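Local coordinates for AGR_C_1268p (PDB 2GHS), which probably acts as a gluconolactonase that depends on one divalent metal ion per subunit, as a regucalcin-like beta-propeller of the SMP-30 family, at residues Leu95-Ser99 / Pro322-Leu326; Asp189-Gly193 / Arg205-Ala210. The contacts are given in a common frame with arbitrary orientation. Residues are numbered along the deposited sequence.

Contact 1 (Leu95-Ser99 / Pro322-Leu326); sequences LAKIS and PLYRL
In this beta-propeller of the SMP-30 family, the last residues of the chain, Pro322-Leu326, cross the end of strand 92-99, an outermost strand of its sheet. The register rises in the same sense along both segments, with Lys97 CA 5.2 Å from Leu323 CA and Ile98 CA 5.1 Å from Tyr324 CA, but the tail slants steeply across the strand. The tail is extended (phi/psi -88/143 at Leu323 and -76/129 at Tyr324) without forming a regular strand. Residues 95-97 are also extended, but Ile98 turns to -102/-46, and with Ser99 forms a classic beta bulge against strand 102-107.

One direct backbone hydrogen bond joins the segments: Tyr324 N donates to Lys97 O at 2.9 Å, and Leu323 CA adds a CA-H...O contact to the same oxygen at 3.3 Å. Water lengthens the pairing on both sides of it: one molecule accepts from Lys97 N (2.9 Å) and donates to Pro322 O (2.8 Å), a second donates to Ile98 O (2.6 Å) and Tyr324 O (2.8 Å). Beyond the seam, Lys97 NZ forms salt bridges with Asp57 and Asp100, and Tyr324 OH hydrogen-bonds to His124 and Gly169.

Tyr324 touches both Leu104 of strand 102-107 and Met141 of strand 134-141, so the tail lies across the junction of two propeller sheets, away from the metal and substrate sites. With chi1 t, it brings CB to 4.1 Å from Ala96 CB, while Ile98 (m, t) sets CG1 at the ring edge, 4.0 Å from Tyr324 CD2. Leu326 CD1 is 4.0 Å from Ile98 CG2.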
ATOM      1  N   LEU A  95       0.648   6.512   4.549  1.00  7.48           N
ATOM      2  CA  LEU A  95       1.336   7.785   4.727  0.50  8.68           C
ATOM      3  C   LEU A  95       1.255   8.611   3.437  1.00  9.46           C
ATOM      4  O   LEU A  95       1.515   8.080   2.361  1.00  9.46           O
ATOM      5  CB  LEU A  95       2.819   7.546   5.057  0.50 10.27           C
ATOM      6  CG  LEU A  95       3.725   8.705   5.464  0.50 11.49           C
ATOM      7  CD1 LEU A  95       3.433   9.160   6.892  0.50 12.26           C
ATOM      8  CD2 LEU A  95       5.210   8.340   5.349  0.50 15.38           C
ATOM      9  N   ALA A  96       0.979   9.909   3.580  1.00  8.44           N
ATOM     10  CA  ALA A  96       0.996  10.831   2.460  1.00  7.29           C
ATOM     11  C   ALA A  96       1.802  12.038   2.854  1.00  8.72           C
ATOM     12  O   ALA A  96       1.736  12.522   3.987  1.00 11.20           O
ATOM     13  CB  ALA A  96      -0.381  11.238   2.060  1.00  8.15           C
ATOM     14  N   LYS A  97       2.573  12.545   1.903  1.00  9.18           N
ATOM     15  CA  LYS A  97       3.268  13.787   2.112  1.00  8.60           C
ATOM     16  C   LYS A  97       2.303  14.951   1.925  1.00  8.73           C
ATOM     17  O   LYS A  97       1.540  14.957   0.967  1.00  8.09           O
ATOM     18  CB  LYS A  97       4.448  13.919   1.132  1.00 10.29           C
ATOM     19  CG  LYS A  97       5.290  15.193   1.260  1.00 11.69           C
ATOM     20  CD  LYS A  97       6.564  15.122   0.406  1.00 11.82           C
ATOM     21  CE  LYS A  97       7.386  16.330   0.557  1.00 16.20           C
ATOM     22  NZ  LYS A  97       8.681  16.250  -0.205  1.00 14.97           N
ATOM     23  N   ILE A  98       2.390  15.952   2.806  1.00  8.10           N
ATOM     24  CA  ILE A  98       1.716  17.240   2.653  1.00  6.82           C
ATOM     25  C   ILE A  98       2.690  18.319   2.171  1.00  8.21           C
ATOM     26  O   ILE A  98       2.388  19.132   1.242  1.00 10.51           O
ATOM     27  CB  ILE A  98       1.014  17.633   3.934  1.00  8.78           C
ATOM     28  CG1 ILE A  98      -0.088  16.650   4.254  1.00 11.52           C
ATOM     29  CG2 ILE A  98       0.448  19.067   3.826  1.00  9.91           C
ATOM     30  CD1 ILE A  98      -0.696  16.823   5.623  1.00 12.00           C
ATOM     31  N   SER A  99       3.851  18.345   2.803  1.00  9.23           N
ATOM     32  CA  SER A  99       4.861  19.337   2.498  1.00  7.97           C
ATOM     33  C   SER A  99       6.197  18.811   3.017  1.00  9.80           C
ATOM     34  O   SER A  99       6.263  17.742   3.614  1.00  8.57           O
ATOM     35  CB  SER A  99       4.534  20.657   3.197  1.00  9.25           C
ATOM     36  OG  SER A  99       4.816  20.555   4.587  1.00 10.53           O
ATOM     37  N   PRO A 322       1.231  11.405  -5.313  1.00  5.72           N
ATOM     38  CA  PRO A 322       0.717  12.750  -5.108  1.00  6.37           C
ATOM     39  C   PRO A 322       0.748  13.195  -3.666  1.00  6.95           C
ATOM     40  O   PRO A 322       0.710  12.365  -2.758  1.00  9.19           O
ATOM     41  CB  PRO A 322      -0.760  12.639  -5.524  1.00  7.56           C
ATOM     42  CG  PRO A 322      -0.791  11.480  -6.411  1.00  8.70           C
ATOM     43  CD  PRO A 322       0.206  10.524  -5.905  1.00  8.40           C
ATOM     44  N   LEU A 323       0.696  14.520  -3.484  1.00  6.03           N
ATOM     45  CA  LEU A 323       0.623  15.134  -2.157  1.00  5.74           C
ATOM     46  C   LEU A 323      -0.824  15.266  -1.710  1.00  6.37           C
ATOM     47  O   LEU A 323      -1.716  15.581  -2.519  1.00  8.82           O
ATOM     48  CB  LEU A 323       1.252  16.522  -2.157  1.00  6.78           C
ATOM     49  CG  LEU A 323       2.709  16.712  -2.485  1.00 16.71           C
ATOM     50  CD1 LEU A 323       3.165  18.089  -1.984  1.00 20.44           C
ATOM     51  CD2 LEU A 323       3.526  15.666  -1.894  1.00 21.03           C
ATOM     52  N   TYR A 324      -1.056  15.067  -0.417  1.00  5.85           N
ATOM     53  CA  TYR A 324      -2.346  15.360   0.167  1.00  4.47           C
ATOM     54  C   TYR A 324      -2.521  16.856   0.355  1.00  6.03           C
ATOM     55  O   TYR A 324      -1.649  17.513   0.916  1.00  9.24           O
ATOM     56  CB  TYR A 324      -2.502  14.685   1.516  1.00  5.69           C
ATOM     57  CG  TYR A 324      -3.824  14.924   2.204  1.00  6.94           C
ATOM     58  CD1 TYR A 324      -5.003  14.285   1.793  1.00  5.56           C
ATOM     59  CD2 TYR A 324      -3.919  15.804   3.286  1.00  5.64           C
ATOM     60  CE1 TYR A 324      -6.202  14.515   2.446  1.00  4.04           C
ATOM     61  CE2 TYR A 324      -5.110  16.014   3.949  1.00  5.81           C
ATOM     62  CZ  TYR A 324      -6.263  15.381   3.530  1.00  6.26           C
ATOM     63  OH  TYR A 324      -7.444  15.540   4.179  1.00  7.43           O
ATOM     64  N   ARG A 325      -3.654  17.378  -0.126  1.00  7.97           N
ATOM     65  CA  ARG A 325      -3.987  18.804  -0.012  1.00  7.29           C
ATOM     66  C   ARG A 325      -4.862  19.089   1.199  1.00 10.33           C
ATOM     67  O   ARG A 325      -5.979  18.624   1.300  1.00  8.90           O
ATOM     68  CB  ARG A 325      -4.640  19.278  -1.327  1.00  8.03           C
ATOM     69  CG  ARG A 325      -3.696  19.108  -2.516  1.00  7.66           C
ATOM     70  CD  ARG A 325      -4.252  19.459  -3.924  1.00 11.18           C
ATOM     71  NE  ARG A 325      -4.631  20.851  -4.052  1.00 11.01           N
ATOM     72  CZ  ARG A 325      -3.825  21.829  -4.481  1.00 17.70           C
ATOM     73  NH1 ARG A 325      -2.565  21.592  -4.850  1.00 17.82           N
ATOM     74  NH2 ARG A 325      -4.290  23.053  -4.561  1.00 17.32           N
ATOM     75  N   LEU A 326      -4.350  19.892   2.112  1.00 12.81           N
ATOM     76  CA  LEU A 326      -5.112  20.304   3.277  1.00 16.53           C
ATOM     77  C   LEU A 326      -6.269  21.235   2.908  1.00 19.75           C
ATOM     78  O   LEU A 326      -6.249  21.900   1.853  1.00 16.68           O
ATOM     79  CB  LEU A 326      -4.214  21.062   4.252  1.00 16.96           C
ATOM     80  CG  LEU A 326      -3.214  20.257   5.070  1.00 16.63           C
ATOM     81  CD1 LEU A 326      -2.237  21.195   5.819  1.00 22.90           C
ATOM     82  CD2 LEU A 326      -3.949  19.353   6.038  1.00 16.52           C
ATOM     83  OXT LEU A 326      -7.240  21.332   3.674  1.00 18.14           O
TER
HETATM   84  O   HOH W   1       2.417  11.339  -0.755  1.00 13.76           O
HETATM   85  O   HOH W   2       0.038  19.566   0.120  1.00 14.00           O

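Contact 2 (Asp189-Gly193 / Arg205-Ala210); sequences DGTTG and RVPLDA
The open end of the antiparallel beta hairpin 192-197/202-207 forms this contact, together with the turn that leads into it and the loop that leaves it. Gly193 and Val206 are a hydrogen-bonded pair (CA-CA 4.9 Å): Gly193 N donates to Val206 O at 2.8 Å, and Val206 N to Gly193 O at 2.7 Å. Next comes the non-hydrogen-bonded pair Thr192-Pro207 (CA-CA 4.7 Å), where proline has no amide hydrogen to offer, and then Leu208 N donates to Thr191 O at 2.8 Å. CA-H...O contacts fill the gaps, such as Arg205 CA to Gly193 O at 3.2 Å.

Before the strand, Asp189 OD1 closes an Asx turn by accepting from Thr191 N at 3.0 Å; Thr191 OG1 (chi1 p) donates to the same OD1 over a very short 2.3 Å. Gly190, within the turn, has a phi of 77°, a value that favours glycine. Leu208 (m, t) lays CD1 3.5 Å from Gly193 N, space that a side chain on Gly193 would invade. At the loop end Thr191 CG2 meets Ala210 CB at 3.9 Å; at the strand end Thr192 CG2 meets Arg205 CB at 3.9 Å.

Val206, and Leu208 beyond it, rest on Phe175 and Phe186 of strand 170-186 respectively, while Arg205 bonds through its backbone to Glu220 of the next strand, 220-224.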
ATOM      1  N   ASP A 189      -3.886   8.978 -15.827  1.00 13.04           N
ATOM      2  CA  ASP A 189      -4.562  10.264 -15.916  1.00 12.30           C
ATOM      3  C   ASP A 189      -5.523  10.536 -14.781  1.00 11.65           C
ATOM      4  O   ASP A 189      -6.187  11.561 -14.812  1.00 12.16           O
ATOM      5  CB  ASP A 189      -5.201  10.436 -17.264  1.00 12.51           C
ATOM      6  CG  ASP A 189      -6.341   9.508 -17.518  1.00 18.38           C
ATOM      7  OD1 ASP A 189      -6.735   8.704 -16.658  1.00 21.56           O
ATOM      8  OD2 ASP A 189      -6.834   9.562 -18.676  1.00 30.69           O
ATOM      9  N   GLY A 190      -5.576   9.659 -13.777  1.00  9.67           N
ATOM     10  CA  GLY A 190      -6.465   9.874 -12.617  1.00  8.80           C
ATOM     11  C   GLY A 190      -7.939   9.578 -12.861  1.00 12.46           C
ATOM     12  O   GLY A 190      -8.835   9.846 -11.934  1.00 15.73           O
ATOM     13  N   THR A 191      -8.250   9.053 -14.042  1.00  7.87           N
ATOM     14  CA  THR A 191      -9.639   8.821 -14.440  1.00  7.71           C
ATOM     15  C   THR A 191     -10.208   7.423 -14.121  1.00  7.55           C
ATOM     16  O   THR A 191     -11.419   7.183 -14.342  1.00  9.71           O
ATOM     17  CB  THR A 191      -9.861   9.107 -15.923  1.00 11.19           C
ATOM     18  OG1 THR A 191      -9.026   8.241 -16.693  1.00 14.31           O
ATOM     19  CG2 THR A 191      -9.561  10.541 -16.249  1.00 13.25           C
ATOM     20  N   THR A 192      -9.348   6.512 -13.632  1.00 11.06           N
ATOM     21  CA  THR A 192      -9.776   5.195 -13.188  1.00  9.19           C
ATOM     22  C   THR A 192      -9.124   4.882 -11.856  1.00  9.69           C
ATOM     23  O   THR A 192      -7.922   5.125 -11.656  1.00  9.46           O
ATOM     24  CB  THR A 192      -9.396   4.105 -14.206  1.00 12.43           C
ATOM     25  OG1 THR A 192     -10.028   4.396 -15.459  1.00 11.74           O
ATOM     26  CG2 THR A 192      -9.859   2.731 -13.795  1.00 13.74           C
ATOM     27  N   GLY A 193      -9.920   4.326 -10.959  1.00  8.83           N
ATOM     28  CA  GLY A 193      -9.411   3.765  -9.732  1.00 10.73           C
ATOM     29  C   GLY A 193      -9.582   2.278  -9.720  1.00  9.71           C
ATOM     30  O   GLY A 193     -10.480   1.721 -10.378  1.00 13.13           O
ATOM     31  N   ARG A 205     -12.332  -2.009 -11.351  1.00  9.76           N
ATOM     32  CA  ARG A 205     -12.013  -0.686 -11.852  1.00  9.75           C
ATOM     33  C   ARG A 205     -13.216   0.219 -11.687  1.00 11.42           C
ATOM     34  O   ARG A 205     -14.376  -0.233 -11.796  1.00  9.75           O
ATOM     35  CB  ARG A 205     -11.559  -0.755 -13.321  1.00 11.86           C
ATOM     36  CG  ARG A 205     -12.592  -1.197 -14.315  1.00 11.21           C
ATOM     37  CD  ARG A 205     -12.172  -0.989 -15.836  1.00 12.12           C
ATOM     38  NE  ARG A 205     -13.235  -1.435 -16.741  1.00 13.46           N
ATOM     39  CZ  ARG A 205     -14.348  -0.754 -17.055  1.00 16.99           C
ATOM     40  NH1 ARG A 205     -14.572   0.469 -16.568  1.00 19.04           N
ATOM     41  NH2 ARG A 205     -15.251  -1.309 -17.861  1.00 15.43           N
ATOM     42  N   VAL A 206     -12.938   1.489 -11.413  1.00 11.12           N
ATOM     43  CA  VAL A 206     -13.947   2.480 -11.095  1.00 11.82           C
ATOM     44  C   VAL A 206     -13.673   3.764 -11.929  1.00  9.42           C
ATOM     45  O   VAL A 206     -12.619   4.356 -11.833  1.00 10.42           O
ATOM     46  CB  VAL A 206     -13.886   2.862  -9.573  1.00 13.38           C
ATOM     47  CG1 VAL A 206     -15.073   3.768  -9.194  1.00 14.81           C
ATOM     48  CG2 VAL A 206     -13.874   1.651  -8.715  1.00 16.70           C
ATOM     49  N   PRO A 207     -14.645   4.222 -12.745  1.00  8.83           N
ATOM     50  CA  PRO A 207     -14.448   5.485 -13.429  1.00 10.06           C
ATOM     51  C   PRO A 207     -14.559   6.646 -12.462  1.00 10.49           C
ATOM     52  O   PRO A 207     -15.426   6.622 -11.574  1.00  8.24           O
ATOM     53  CB  PRO A 207     -15.578   5.482 -14.480  1.00 10.52           C
ATOM     54  CG  PRO A 207     -16.572   4.603 -13.984  1.00 16.33           C
ATOM     55  CD  PRO A 207     -15.927   3.609 -13.081  1.00  8.62           C
ATOM     56  N   LEU A 208     -13.601   7.583 -12.566  1.00  9.15           N
ATOM     57  CA  LEU A 208     -13.483   8.696 -11.638  1.00  7.74           C
ATOM     58  C   LEU A 208     -13.482  10.011 -12.362  1.00  9.27           C
ATOM     59  O   LEU A 208     -13.128  10.094 -13.531  1.00  8.95           O
ATOM     60  CB  LEU A 208     -12.144   8.635 -10.868  1.00  8.39           C
ATOM     61  CG  LEU A 208     -11.718   7.325 -10.223  1.00  9.32           C
ATOM     62  CD1 LEU A 208     -10.401   7.469  -9.505  1.00 10.99           C
ATOM     63  CD2 LEU A 208     -12.824   6.855  -9.298  1.00 10.73           C
ATOM     64  N   ASP A 209     -13.894  11.039 -11.621  1.00  9.43           N
ATOM     65  CA  ASP A 209     -13.635  12.464 -11.914  1.00  8.50           C
ATOM     66  C   ASP A 209     -12.192  12.747 -11.534  1.00  9.96           C
ATOM     67  O   ASP A 209     -11.812  12.708 -10.324  1.00 10.09           O
ATOM     68  CB  ASP A 209     -14.612  13.317 -11.081  1.00 10.55           C
ATOM     69  CG  ASP A 209     -14.496  14.820 -11.328  1.00 11.81           C
ATOM     70  OD1 ASP A 209     -13.452  15.267 -11.877  1.00 15.26           O
ATOM     71  OD2 ASP A 209     -15.442  15.559 -10.892  1.00 11.60           O
ATOM     72  N   ALA A 210     -11.354  12.988 -12.532  1.00  9.84           N
ATOM     73  CA  ALA A 210      -9.916  13.204 -12.262  1.00  9.76           C
ATOM     74  C   ALA A 210      -9.659  14.412 -11.378  1.00 11.42           C
ATOM     75  O   ALA A 210      -8.614  14.460 -10.712  1.00 11.11           O
ATOM     76  CB  ALA A 210      -9.082  13.303 -13.545  1.00 13.46           C
TER
HETATM   77  O   HOH W   3     -12.920   2.668 -15.405  1.00 23.43           O

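Both contacts are partly buried, but contact 1 includes the exposed tail leucines Leu323 and Leu326, whereas Gly190, Gly193, Val206 and Leu208 of contact 2 are buried. Contact 1 ties the C-terminal tail to a strand 223 residues earlier; contact 2 closes a local hairpin whose segments are 12 residues apart, in the separate sheet that includes strands 170-186 and 220-224. The distant pairing relies on a single direct backbone bond, two waters and apolar side chains, whereas the hairpin has three direct backbone bonds and uses the bare Gly193 to make room for Leu208. Their centres are 19 Å apart. Consecutive residues border them: Met141 packs on contact 1, and His142 hydrogen-bonds to Gly190 in contact 2.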